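TRNA nucleotidyl transferase-related protein (PDB 3H38) is a class II CCA-adding enzyme that, with magnesium, builds the CCA end of tRNA from CTP and ATP. Local coordinates at residues A[338-343]-A[349-354]; A[241-244]-A[249-252]; A[245-250]-A[297-302]. One frame throughout, in Å; residues are numbered along the deposited sequence.

Contact 1 (A[338-343]-A[349-354])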
loop_
_atom_site.group_PDB
_atom_site.type_symbol
_atom_site.label_atom_id
_atom_site.label_comp_id
_atom_site.label_asym_id
_atom_site.label_seq_id
_atom_site.Cartn_x
_atom_site.Cartn_y
_atom_site.Cartn_z
ATOM N N PRO A 338 -5.619 26.083 -16.995
ATOM C CA PRO A 338 -4.942 25.246 -17.992
ATOM C C PRO A 338 -3.958 24.260 -17.367
ATOM O O PRO A 338 -3.552 23.310 -18.029
ATOM C CB PRO A 338 -4.181 26.268 -18.861
ATOM C CG PRO A 338 -4.712 27.623 -18.475
ATOM C CD PRO A 338 -5.168 27.485 -17.059
ATOM N N LEU A 339 -3.575 24.490 -16.116
ATOM C CA LEU A 339 -2.581 23.643 -15.461
ATOM C C LEU A 339 -3.192 22.371 -14.877
ATOM O O LEU A 339 -2.533 21.320 -14.820
ATOM C CB LEU A 339 -1.837 24.420 -14.370
ATOM C CG LEU A 339 -0.922 25.558 -14.830
ATOM C CD1 LEU A 339 -0.137 26.113 -13.649
ATOM C CD2 LEU A 339 0.015 25.047 -15.905
ATOM N N VAL A 340 -4.449 22.468 -14.452
ATOM C CA VAL A 340 -5.131 21.350 -13.798
ATOM C C VAL A 340 -6.362 20.876 -14.558
ATOM O O VAL A 340 -7.129 20.059 -14.039
ATOM C CB VAL A 340 -5.630 21.762 -12.417
ATOM C CG1 VAL A 340 -4.508 22.445 -11.619
ATOM C CG2 VAL A 340 -6.827 22.691 -12.577
ATOM N N LYS A 341 -6.544 21.384 -15.776
ATOM C CA LYS A 341 -7.821 21.277 -16.488
ATOM C C LYS A 341 -8.563 19.943 -16.331
ATOM O O LYS A 341 -9.689 19.907 -15.805
ATOM C CB LYS A 341 -7.672 21.635 -17.969
ATOM C CG LYS A 341 -8.948 21.369 -18.766
ATOM C CD LYS A 341 -8.796 21.734 -20.232
ATOM C CE LYS A 341 -10.056 21.390 -21.013
ATOM N NZ LYS A 341 -9.904 21.728 -22.455
ATOM N N GLY A 342 -7.953 18.855 -16.791
ATOM C CA GLY A 342 -8.584 17.548 -16.659
ATOM C C GLY A 342 -7.539 16.521 -16.274
ATOM O O GLY A 342 -7.239 15.599 -17.020
ATOM N N VAL A 343 -6.970 16.695 -15.095
ATOM C CA VAL A 343 -5.807 15.925 -14.713
ATOM C C VAL A 343 -6.165 14.879 -13.678
ATOM O O VAL A 343 -7.207 14.961 -13.011
ATOM C CB VAL A 343 -4.701 16.845 -14.142
ATOM C CG1 VAL A 343 -4.250 17.865 -15.189
ATOM C CG2 VAL A 343 -5.198 17.552 -12.869
ATOM N N CYS A 349 -2.408 15.950 -6.285
ATOM C CA CYS A 349 -1.551 15.728 -5.119
ATOM C C CYS A 349 -0.157 16.272 -5.388
ATOM O O CYS A 349 0.433 16.972 -4.558
ATOM C CB CYS A 349 -1.433 14.230 -4.847
ATOM S SG CYS A 349 -3.000 13.374 -4.622
ATOM N N HIS A 350 0.354 15.930 -6.569
ATOM C CA HIS A 350 1.675 16.333 -7.015
ATOM C C HIS A 350 1.770 17.863 -7.007
ATOM O O HIS A 350 2.758 18.425 -6.564
ATOM C CB HIS A 350 1.922 15.746 -8.414
ATOM C CG HIS A 350 3.319 15.902 -8.919
ATOM N ND1 HIS A 350 4.365 16.347 -8.129
ATOM C CD2 HIS A 350 3.864 15.628 -10.135
ATOM C CE1 HIS A 350 5.475 16.367 -8.840
ATOM N NE2 HIS A 350 5.199 15.943 -10.064
ATOM N N PHE A 351 0.735 18.546 -7.477
ATOM C CA PHE A 351 0.717 19.999 -7.330
ATOM C C PHE A 351 0.720 20.383 -5.851
ATOM O O PHE A 351 1.469 21.273 -5.426
ATOM C CB PHE A 351 -0.467 20.625 -8.061
ATOM C CG PHE A 351 -0.200 20.909 -9.516
ATOM C CD1 PHE A 351 -1.021 20.386 -10.505
ATOM C CD2 PHE A 351 0.883 21.695 -9.896
ATOM C CE1 PHE A 351 -0.774 20.651 -11.853
ATOM C CE2 PHE A 351 1.137 21.967 -11.241
ATOM C CZ PHE A 351 0.308 21.440 -12.220
ATOM N N LEU A 352 -0.079 19.687 -5.055
ATOM C CA LEU A 352 -0.112 20.006 -3.634
ATOM C C LEU A 352 1.204 19.699 -2.918
ATOM O O LEU A 352 1.476 20.258 -1.847
ATOM C CB LEU A 352 -1.288 19.320 -2.943
ATOM C CG LEU A 352 -2.659 19.911 -3.291
ATOM C CD1 LEU A 352 -3.747 18.869 -3.104
ATOM C CD2 LEU A 352 -2.938 21.152 -2.460
ATOM N N ALA A 353 2.034 18.832 -3.500
ATOM C CA ALA A 353 3.308 18.516 -2.850
ATOM C C ALA A 353 4.239 19.730 -2.787
ATOM O O ALA A 353 5.170 19.763 -1.994
ATOM C CB ALA A 353 4.009 17.333 -3.523
ATOM N N TYR A 354 3.974 20.735 -3.610
ATOM C CA TYR A 354 4.837 21.907 -3.665
ATOM C C TYR A 354 4.379 23.026 -2.736
ATOM O O TYR A 354 5.080 24.043 -2.570
ATOM C CB TYR A 354 4.866 22.461 -5.079
ATOM C CG TYR A 354 5.860 21.815 -6.002
ATOM C CD1 TYR A 354 5.521 20.697 -6.755
ATOM C CD2 TYR A 354 7.135 22.344 -6.149
ATOM C CE1 TYR A 354 6.438 20.115 -7.624
ATOM C CE2 TYR A 354 8.058 21.773 -7.006
ATOM C CZ TYR A 354 7.708 20.660 -7.746
ATOM O OH TYR A 354 8.635 20.104 -8.607
#

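Contact 2 (A[241-244]-A[249-252])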
loop_
_atom_site.group_PDB
_atom_site.type_symbol
_atom_site.label_atom_id
_atom_site.label_comp_id
_atom_site.label_asym_id
_atom_site.label_seq_id
_atom_site.Cartn_x
_atom_site.Cartn_y
_atom_site.Cartn_z
ATOM N N ASP A 241 19.214 4.237 2.651
ATOM C CA ASP A 241 19.636 4.318 1.252
ATOM C C ASP A 241 18.832 3.452 0.302
ATOM O O ASP A 241 19.277 3.172 -0.802
ATOM C CB ASP A 241 21.117 3.973 1.111
ATOM C CG ASP A 241 22.016 5.052 1.673
ATOM O OD1 ASP A 241 23.078 4.720 2.244
ATOM O OD2 ASP A 241 21.644 6.237 1.561
ATOM N N VAL A 242 17.645 3.031 0.716
ATOM C CA VAL A 242 16.835 2.121 -0.103
ATOM C C VAL A 242 16.294 2.807 -1.350
ATOM O O VAL A 242 16.335 2.246 -2.455
ATOM C CB VAL A 242 15.634 1.562 0.700
ATOM C CG1 VAL A 242 14.604 0.931 -0.211
ATOM C CG2 VAL A 242 16.102 0.600 1.781
ATOM N N ILE A 243 15.785 4.027 -1.178
ATOM C CA ILE A 243 15.094 4.680 -2.280
ATOM C C ILE A 243 15.923 4.697 -3.559
ATOM O O ILE A 243 15.402 4.394 -4.633
ATOM C CB ILE A 243 14.709 6.116 -1.978
ATOM C CG1 ILE A 243 13.879 6.195 -0.705
ATOM C CG2 ILE A 243 13.971 6.698 -3.179
ATOM C CD1 ILE A 243 13.545 7.587 -0.275
ATOM N N LYS A 244 17.201 5.060 -3.448
ATOM C CA LYS A 244 18.064 5.146 -4.632
ATOM C C LYS A 244 18.318 3.786 -5.316
ATOM O O LYS A 244 18.435 3.718 -6.546
ATOM C CB LYS A 244 19.378 5.889 -4.325
ATOM C CG LYS A 244 20.617 5.013 -4.123
ATOM C CD LYS A 244 20.988 4.807 -2.640
ATOM C CE LYS A 244 22.301 5.503 -2.246
ATOM N NZ LYS A 244 22.125 6.934 -1.833
ATOM N N LYS A 249 17.737 7.143 -10.282
ATOM C CA LYS A 249 17.845 8.560 -10.588
ATOM C C LYS A 249 17.143 9.460 -9.577
ATOM O O LYS A 249 17.102 10.677 -9.760
ATOM C CB LYS A 249 17.310 8.854 -11.986
ATOM C CG LYS A 249 18.394 9.121 -12.989
ATOM C CD LYS A 249 19.150 7.874 -13.326
ATOM C CE LYS A 249 20.413 8.219 -14.092
ATOM N NZ LYS A 249 21.003 7.011 -14.731
ATOM N N THR A 250 16.573 8.878 -8.527
ATOM C CA THR A 250 15.955 9.703 -7.486
ATOM C C THR A 250 16.853 9.842 -6.247
ATOM O O THR A 250 17.360 8.853 -5.677
ATOM C CB THR A 250 14.508 9.265 -7.038
ATOM O OG1 THR A 250 14.568 8.628 -5.766
ATOM C CG2 THR A 250 13.798 8.363 -8.031
ATOM N N TYR A 251 17.026 11.094 -5.844
ATOM C CA TYR A 251 17.834 11.461 -4.695
ATOM C C TYR A 251 16.894 12.055 -3.667
ATOM O O TYR A 251 16.205 13.053 -3.946
ATOM C CB TYR A 251 18.904 12.476 -5.123
ATOM C CG TYR A 251 19.569 12.014 -6.382
ATOM C CD1 TYR A 251 20.589 11.062 -6.344
ATOM C CD2 TYR A 251 19.138 12.476 -7.621
ATOM C CE1 TYR A 251 21.184 10.603 -7.507
ATOM C CE2 TYR A 251 19.728 12.024 -8.798
ATOM C CZ TYR A 251 20.750 11.088 -8.735
ATOM O OH TYR A 251 21.333 10.647 -9.906
ATOM N N TYR A 252 16.838 11.423 -2.492
ATOM C CA TYR A 252 15.964 11.909 -1.438
ATOM C C TYR A 252 16.656 13.004 -0.648
ATOM O O TYR A 252 17.520 12.717 0.180
ATOM C CB TYR A 252 15.583 10.803 -0.480
ATOM C CG TYR A 252 14.331 11.141 0.308
ATOM C CD1 TYR A 252 13.072 11.060 -0.298
ATOM C CD2 TYR A 252 14.401 11.582 1.633
ATOM C CE1 TYR A 252 11.918 11.365 0.391
ATOM C CE2 TYR A 252 13.226 11.893 2.352
ATOM C CZ TYR A 252 11.994 11.773 1.717
ATOM O OH TYR A 252 10.828 12.060 2.379
#

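Contact 3 (A[245-250]-A[297-302])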
loop_
_atom_site.group_PDB
_atom_site.type_symbol
_atom_site.label_atom_id
_atom_site.label_comp_id
_atom_site.label_asym_id
_atom_site.label_seq_id
_atom_site.Cartn_x
_atom_site.Cartn_y
_atom_site.Cartn_z
ATOM N N HIS A 245 18.395 2.710 -4.527
ATOM C CA HIS A 245 18.496 1.364 -5.095
ATOM C C HIS A 245 17.175 0.900 -5.674
ATOM O O HIS A 245 17.132 -0.046 -6.458
ATOM C CB HIS A 245 18.944 0.353 -4.061
ATOM C CG HIS A 245 20.383 0.479 -3.686
ATOM N ND1 HIS A 245 21.396 0.016 -4.487
ATOM C CD2 HIS A 245 20.969 0.991 -2.575
ATOM C CE1 HIS A 245 22.563 0.246 -3.892
ATOM N NE2 HIS A 245 22.326 0.839 -2.736
ATOM N N LEU A 246 16.083 1.536 -5.279
ATOM C CA LEU A 246 14.820 1.241 -5.950
ATOM C C LEU A 246 14.696 2.073 -7.242
ATOM O O LEU A 246 14.252 1.575 -8.285
ATOM C CB LEU A 246 13.616 1.466 -5.018
ATOM C CG LEU A 246 13.576 0.642 -3.731
ATOM C CD1 LEU A 246 12.272 0.857 -2.981
ATOM C CD2 LEU A 246 13.771 -0.850 -4.045
ATOM N N PHE A 247 15.115 3.334 -7.158
ATOM C CA PHE A 247 15.005 4.293 -8.264
ATOM C C PHE A 247 16.316 5.042 -8.373
ATOM O O PHE A 247 16.595 5.938 -7.583
ATOM C CB PHE A 247 13.866 5.284 -8.029
ATOM C CG PHE A 247 12.628 4.646 -7.510
ATOM C CD1 PHE A 247 12.383 4.596 -6.154
ATOM C CD2 PHE A 247 11.738 4.031 -8.376
ATOM C CE1 PHE A 247 11.247 3.964 -5.668
ATOM C CE2 PHE A 247 10.609 3.395 -7.902
ATOM C CZ PHE A 247 10.355 3.368 -6.541
ATOM N N PRO A 248 17.115 4.674 -9.373
ATOM C CA PRO A 248 18.540 4.990 -9.497
ATOM C C PRO A 248 18.787 6.447 -9.872
ATOM O O PRO A 248 19.919 6.917 -9.812
ATOM C CB PRO A 248 19.001 4.065 -10.637
ATOM C CG PRO A 248 17.801 3.149 -10.936
ATOM C CD PRO A 248 16.612 3.947 -10.546
ATOM N N LYS A 249 17.737 7.143 -10.282
ATOM C CA LYS A 249 17.845 8.560 -10.588
ATOM C C LYS A 249 17.143 9.460 -9.577
ATOM O O LYS A 249 17.102 10.677 -9.760
ATOM C CB LYS A 249 17.310 8.854 -11.986
ATOM C CG LYS A 249 18.394 9.121 -12.989
ATOM C CD LYS A 249 19.150 7.874 -13.326
ATOM C CE LYS A 249 20.413 8.219 -14.092
ATOM N NZ LYS A 249 21.003 7.011 -14.731
ATOM N N THR A 250 16.573 8.878 -8.527
ATOM C CA THR A 250 15.955 9.703 -7.486
ATOM C C THR A 250 16.853 9.842 -6.247
ATOM O O THR A 250 17.360 8.853 -5.677
ATOM C CB THR A 250 14.508 9.265 -7.038
ATOM O OG1 THR A 250 14.568 8.628 -5.766
ATOM C CG2 THR A 250 13.798 8.363 -8.031
ATOM N N LYS A 297 12.249 4.852 -19.071
ATOM C CA LYS A 297 11.831 3.585 -19.646
ATOM C C LYS A 297 12.304 2.404 -18.803
ATOM O O LYS A 297 11.589 1.397 -18.684
ATOM C CB LYS A 297 12.246 3.458 -21.111
ATOM C CG LYS A 297 11.374 4.317 -22.011
ATOM C CD LYS A 297 11.738 4.194 -23.471
ATOM C CE LYS A 297 11.040 5.282 -24.279
ATOM N NZ LYS A 297 11.878 5.718 -25.421
ATOM N N GLU A 298 13.486 2.553 -18.196
ATOM C CA GLU A 298 14.082 1.527 -17.342
ATOM C C GLU A 298 13.185 1.287 -16.144
ATOM O O GLU A 298 12.914 0.149 -15.748
ATOM C CB GLU A 298 15.452 1.982 -16.835
ATOM C CG GLU A 298 16.559 1.970 -17.875
ATOM C CD GLU A 298 17.950 1.825 -17.260
ATOM O OE1 GLU A 298 18.039 1.411 -16.080
ATOM O OE2 GLU A 298 18.950 2.112 -17.963
ATOM N N VAL A 299 12.732 2.385 -15.560
ATOM C CA VAL A 299 11.883 2.316 -14.403
ATOM C C VAL A 299 10.456 1.966 -14.812
ATOM O O VAL A 299 9.806 1.118 -14.187
ATOM C CB VAL A 299 11.963 3.633 -13.594
ATOM C CG1 VAL A 299 10.613 4.013 -13.067
ATOM C CG2 VAL A 299 12.999 3.494 -12.476
ATOM N N ARG A 300 9.963 2.605 -15.866
ATOM C CA ARG A 300 8.627 2.266 -16.334
ATOM C C ARG A 300 8.488 0.747 -16.506
ATOM O O ARG A 300 7.462 0.175 -16.178
ATOM C CB ARG A 300 8.304 2.960 -17.653
ATOM C CG ARG A 300 6.970 2.501 -18.235
ATOM C CD ARG A 300 6.888 2.816 -19.698
ATOM N NE ARG A 300 7.954 2.149 -20.433
ATOM C CZ ARG A 300 8.498 2.624 -21.551
ATOM N NH1 ARG A 300 9.464 1.943 -22.165
ATOM N NH2 ARG A 300 8.081 3.782 -22.046
ATOM N N ASP A 301 9.528 0.103 -17.018
ATOM C CA ASP A 301 9.436 -1.314 -17.348
ATOM C C ASP A 301 9.678 -2.206 -16.150
ATOM O O ASP A 301 9.100 -3.284 -16.081
ATOM C CB ASP A 301 10.425 -1.706 -18.462
ATOM C CG ASP A 301 9.999 -1.209 -19.854
ATOM O OD1 ASP A 301 8.783 -1.002 -20.100
ATOM O OD2 ASP A 301 10.902 -1.039 -20.708
ATOM N N ARG A 302 10.543 -1.785 -15.226
ATOM C CA ARG A 302 10.900 -2.636 -14.089
ATOM C C ARG A 302 9.707 -2.853 -13.147
ATOM O O ARG A 302 9.318 -3.992 -12.852
ATOM C CB ARG A 302 12.113 -2.077 -13.337
ATOM C CG ARG A 302 12.449 -2.812 -12.041
ATOM C CD ARG A 302 13.932 -2.727 -11.709
ATOM N NE ARG A 302 14.249 -3.067 -10.315
ATOM C CZ ARG A 302 14.431 -4.307 -9.865
ATOM N NH1 ARG A 302 14.751 -4.514 -8.598
ATOM N NH2 ARG A 302 14.302 -5.344 -10.683
HETATM O O HOH W 1 15.799 -1.952 -8.013
#

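Contact 1 (A[338-343]-A[349-354])
The phenyl ring of F351 meets segment 338-343 at a slant, so that neither a pure face nor a pure edge carries the contact. The nearest groups are the backbone oxygen of L339, 3.5 Å from F351 CE1, and a methyl of V340, whose CG1 lies 4.1 Å from that same CE1. The second flat group, the ring of Y354, has the carbonyl oxygen of H350 in plane at its edge. F351 CG stands anti to its own carbonyl carbon (chi1 -86°), a setting that sends the ring out from helix 345-352 toward the end of helix 337-340. Here F351 CZ lies 4.3 Å from L339 CB. The case illustrates how two consecutive short helices, 337-340 and 345-352, joined by a loop, can close on one aromatic wedge in the all-helical C-terminal part of the enzyme, away from the nucleotide-binding residues. Helix 309-328 touches the same ring through S319 and L323, and its H315 NE2 is hydrogen-bonded to L339 O, the polar atom beside F351. Replacing F351 by an alanine removes the ring, which would probably open a gap between helices 337-340, 345-352 and 309-328 and leave L339 CB and V340 CG1 without the ring they pack on. V340 also rests on F363 and I370 of helix 357-371.

Contact 2 (A[241-244]-A[249-252])
I243 gives up more surface here than any other residue, and it does so by sending its two branches to different partners. CG1 stands anti to the carbonyl carbon (chi1 -55°) and the chain continues extended to CD1, which lands obliquely on the ring of Y252. The I243 CD1 methyl lies 3.5 Å from Y252 CD1 and 3.7 Å from Y252 CG, and CB of the tyrosine is barely farther off, so the methyl rests on the root of the ring and not on its phenolic end. That end is polar and looks outside the pair, for Y252 OH is hydrogen-bonded to D257 at the start of helix 254-274. On the other branch, the side chains of I243 and T250 cross at about a right angle, I243 CG2 meeting T250 OG1 at 3.3 Å. The hydroxyl is buried by this contact and finds no polar partner in the model; F287, which touches both I243 and T250, helps to cover the site. At the exposed side K244 adds its CB, 3.8 Å from T250 O, while its bent chain turns back so that NZ forms a long salt bridge with D241 OD2 (3.5 Å), weak as a hydrogen bond. D241 itself has the positive phi of a Schellman motif ending helix 230-239, and helix 242-246 follows directly. The example is therefore one of a short helix, entered through a Schellman motif, that is covered by the loop following it, in the region that probably binds RNA in the tRNA nucleotidyltransferase/poly(A) polymerase family.

Contact 3 (A[245-250]-A[297-302])
V299 rests its CG2 methyl against P248 and F247, lying 4.1 Å from P248 CD and 4.3 Å from F247 CD2. The methyl comes to the phenylalanine ring at its edge, near the ring plane, while the aromatic rings of F287 and Y303 also meet F247. A type I beta turn from F247 to T250 presents these two residues, closed by the bond from T250 N to F247 O. One turn farther along helix 293-302, R302 offers a side chain worth following outward. Its CB leaves the helix toward 245-250, and CG and CD continue nearly straight (chi1 173°, chi2 152°); the side chain as a whole also touches L217 of helix 214-225. NE comes next, 3.0 Å from a water. The guanidinium then turns its NH1 to that water, donating over 2.8 Å, and the water in turn donates to H245 O at the same length. NH1 also has a weak bond to L209 O, and NH2 is hydrogen-bonded to T212 O. H245 O belongs to the last turn of helix 242-246, where L246 O is likewise taken up by Y303 OH. The contact thus combines a small apolar patch with a water-mediated polar bridge: R302 bonds T212 O and, weakly, L209 O, and reaches H245 O through the water, and these carbonyl oxygens would probably favour its positive charge.

Overall arrangement
All three contacts belong to the helical half of the chain, beyond the mixed sheet of the nucleotidyltransferase head. Contacts 2 and 3 are neighbours, with centres about 10 Å apart: they share helix 242-246 and residues K249 and T250, one segment flowing into the next. Contact 1 comes later in the sequence, its centre about 24 Å from that of contact 2 and about 23 Å from that of contact 3, with no touch between them. Helices 254-274 and 279-287 lie in between: helix 254-274 meets contacts 1 and 2, and helix 279-287 meets all three. Local closures and a longer-range one thus build a continuous helical body at a distance from the nucleotide and magnesium sites.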